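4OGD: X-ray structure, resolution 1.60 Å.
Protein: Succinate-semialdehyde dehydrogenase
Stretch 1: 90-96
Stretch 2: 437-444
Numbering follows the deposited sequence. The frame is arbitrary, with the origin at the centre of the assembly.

Stretch 1 90-96: DIADYYA
Stretch 2 (437-444) ELSELGFT

Residues 90-96 are a segment of a longer helix, with phi near -65° and psi between -32° and -54°. Its backbone hydrogen bonds run from Tyr 94 N to Asp 90 O (2.8 Å), Tyr 95 N to Ile 91 O (3.1 Å) and Ala 96 N to Ala 92 O (3.1 Å). Residues 437-444 form no regular helix or strand. Leu 438 (67/172) and Ser 439 (58/-169) both have positive phi. From Glu 440 (-74/-24) onward phi is negative, and the chain turns back on itself. Gly 442 N donates a hydrogen bond to Leu 438 O (2.9 Å), and Phe 443 N one to Glu 440 O (3.0 Å). Ser 439, chi1 p, braces this turn: its OG donates to Leu 438 O (2.7 Å) and accepts from Leu 441 N (3.1 Å).

In register, Ile 91 CA lies 8.0 Å from Leu 438 CA, and Tyr 95 CA 8.4 Å from Phe 443 CA, so the two pairings advance in the same sense along both stretches. The contact buries 300 Å² in total.

One hydrogen bond joins the stretches. The CA-to-CB bond of Tyr 95 (chi1 m, -80°; chi2 -68°) points toward the loop, and its OH donates to Ser 439 O at 2.7 Å. The acceptor lies near the ring plane, so the phenol reaches it edge-on. The same OH is 3.1 Å from Leu 438 CA, a tight fit against the backbone.

Three apolar side-chain contacts accompany this bond. Ile 91 CD1 lies 3.8 Å from Leu 438 CD2; both residues are chi1 m, chi2 t. Both CA-to-CB bonds point sideways, but the side-chain ends come nearer. Leu 438 CD2 also lies 4.1 Å from Tyr 95 CE2, at the ring edge. Phe 443 (chi1 t, chi2 77°) places CD1 3.9 Å from Tyr 95 CD1, at an oblique approach.

Tyr 94 (chi1 t, chi2 -101°), whose CA-to-CB bond also points toward the loop, adds a van der Waals contact: its OH is 3.5 Å from Ser 439 CA, which sits oblique to the ring.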

# COMPACT_ATOMS: atom_id res chain seq x y z
N ASP A 90 -0.46 -26.15 3.13
CA ASP A 90 0.92 -25.67 3.13
C ASP A 90 1.08 -24.20 3.52
O ASP A 90 2.04 -23.84 4.20
CB ASP A 90 1.58 -25.95 1.77
CG ASP A 90 1.77 -27.43 1.51
OD1 ASP A 90 1.73 -28.23 2.49
OD2 ASP A 90 1.98 -27.80 0.34
N ILE A 91 0.15 -23.36 3.09
CA ILE A 91 0.20 -21.94 3.44
C ILE A 91 0.03 -21.73 4.95
O ILE A 91 0.77 -20.96 5.56
CB ILE A 91 -0.85 -21.13 2.65
CG1 ILE A 91 -0.49 -21.13 1.17
CG2 ILE A 91 -0.91 -19.70 3.17
CD1 ILE A 91 -1.60 -20.56 0.27
N ALA A 92 -0.93 -22.42 5.55
CA ALA A 92 -1.18 -22.35 6.99
C ALA A 92 0.05 -22.82 7.76
O ALA A 92 0.52 -22.13 8.68
CB ALA A 92 -2.39 -23.21 7.35
N ASP A 93 0.59 -23.98 7.39
CA ASP A 93 1.78 -24.48 8.07
C ASP A 93 2.96 -23.53 7.89
O ASP A 93 3.72 -23.30 8.83
CB ASP A 93 2.15 -25.88 7.58
CG ASP A 93 1.32 -26.98 8.22
OD1 ASP A 93 0.84 -26.82 9.37
OD2 ASP A 93 1.14 -28.03 7.55
N TYR A 94 3.10 -22.97 6.68
CA TYR A 94 4.17 -22.01 6.40
C TYR A 94 4.16 -20.83 7.37
O TYR A 94 5.16 -20.54 8.01
CB TYR A 94 4.05 -21.52 4.96
CG TYR A 94 5.04 -20.45 4.52
CD1 TYR A 94 4.65 -19.12 4.44
CD2 TYR A 94 6.33 -20.78 4.13
CE1 TYR A 94 5.53 -18.14 4.02
CE2 TYR A 94 7.22 -19.81 3.70
CZ TYR A 94 6.82 -18.49 3.65
OH TYR A 94 7.71 -17.54 3.22
N TYR A 95 3.03 -20.14 7.48
CA TYR A 95 3.00 -18.94 8.31
C TYR A 95 3.11 -19.26 9.80
O TYR A 95 3.68 -18.48 10.56
CB TYR A 95 1.78 -18.08 7.98
CG TYR A 95 2.02 -17.27 6.73
CD1 TYR A 95 2.96 -16.24 6.73
CD2 TYR A 95 1.33 -17.53 5.55
CE1 TYR A 95 3.21 -15.50 5.59
CE2 TYR A 95 1.56 -16.80 4.40
CZ TYR A 95 2.51 -15.78 4.43
OH TYR A 95 2.76 -15.03 3.30
N ALA A 96 2.59 -20.40 10.21
CA ALA A 96 2.80 -20.84 11.59
C ALA A 96 4.27 -21.14 11.86
O ALA A 96 4.81 -20.79 12.92
CB ALA A 96 1.92 -22.04 11.91
N GLU A 437 1.03 -10.97 -2.03
CA GLU A 437 0.58 -11.97 -1.07
C GLU A 437 1.51 -13.18 -1.10
O GLU A 437 2.19 -13.41 -2.10
CB GLU A 437 -0.89 -12.35 -1.31
CG GLU A 437 -1.83 -11.20 -0.93
CD GLU A 437 -3.31 -11.48 -1.17
OE1 GLU A 437 -3.69 -12.61 -1.57
OE2 GLU A 437 -4.11 -10.55 -0.92
N LEU A 438 1.53 -13.93 -0.00
CA LEU A 438 2.47 -15.04 0.19
C LEU A 438 3.93 -14.56 0.31
O LEU A 438 4.22 -13.37 0.10
CB LEU A 438 2.30 -16.14 -0.88
CG LEU A 438 0.91 -16.80 -0.90
CD1 LEU A 438 0.81 -17.82 -2.03
CD2 LEU A 438 0.57 -17.45 0.44
N SER A 439 4.83 -15.49 0.65
CA SER A 439 6.21 -15.18 1.05
C SER A 439 6.25 -14.23 2.25
O SER A 439 5.22 -13.98 2.88
CB SER A 439 7.05 -14.63 -0.12
OG SER A 439 6.85 -13.23 -0.31
N GLU A 440 7.42 -13.70 2.58
CA GLU A 440 7.48 -12.74 3.67
C GLU A 440 6.90 -11.40 3.23
O GLU A 440 6.45 -10.61 4.06
CB GLU A 440 8.89 -12.57 4.22
CG GLU A 440 8.91 -11.80 5.56
CD GLU A 440 10.28 -11.74 6.21
OE1 GLU A 440 11.25 -12.23 5.60
OE2 GLU A 440 10.37 -11.21 7.34
N LEU A 441 6.92 -11.13 1.92
CA LEU A 441 6.33 -9.89 1.42
C LEU A 441 4.85 -9.82 1.76
O LEU A 441 4.31 -8.75 2.03
CB LEU A 441 6.54 -9.75 -0.09
CG LEU A 441 7.98 -9.62 -0.58
CD1 LEU A 441 8.04 -9.37 -2.09
CD2 LEU A 441 8.72 -8.51 0.17
N GLY A 442 4.19 -10.98 1.74
CA GLY A 442 2.77 -11.03 2.04
C GLY A 442 2.45 -11.08 3.53
O GLY A 442 1.29 -11.25 3.92
N PHE A 443 3.48 -10.95 4.37
CA PHE A 443 3.26 -10.94 5.81
C PHE A 443 3.05 -9.53 6.37
O PHE A 443 2.37 -9.35 7.37
CB PHE A 443 4.44 -11.62 6.53
CG PHE A 443 4.22 -11.80 8.00
CD1 PHE A 443 3.39 -12.81 8.47
CD2 PHE A 443 4.83 -10.96 8.91
CE1 PHE A 443 3.18 -12.98 9.82
CE2 PHE A 443 4.62 -11.11 10.28
CZ PHE A 443 3.79 -12.13 10.72
N THR A 444 3.63 -8.52 5.72
CA THR A 444 3.69 -7.19 6.33
C THR A 444 2.65 -6.18 5.84
O THR A 444 2.67 -5.03 6.27
CB THR A 444 5.07 -6.56 6.19
OG1 THR A 444 5.46 -6.62 4.82
CG2 THR A 444 6.09 -7.32 7.04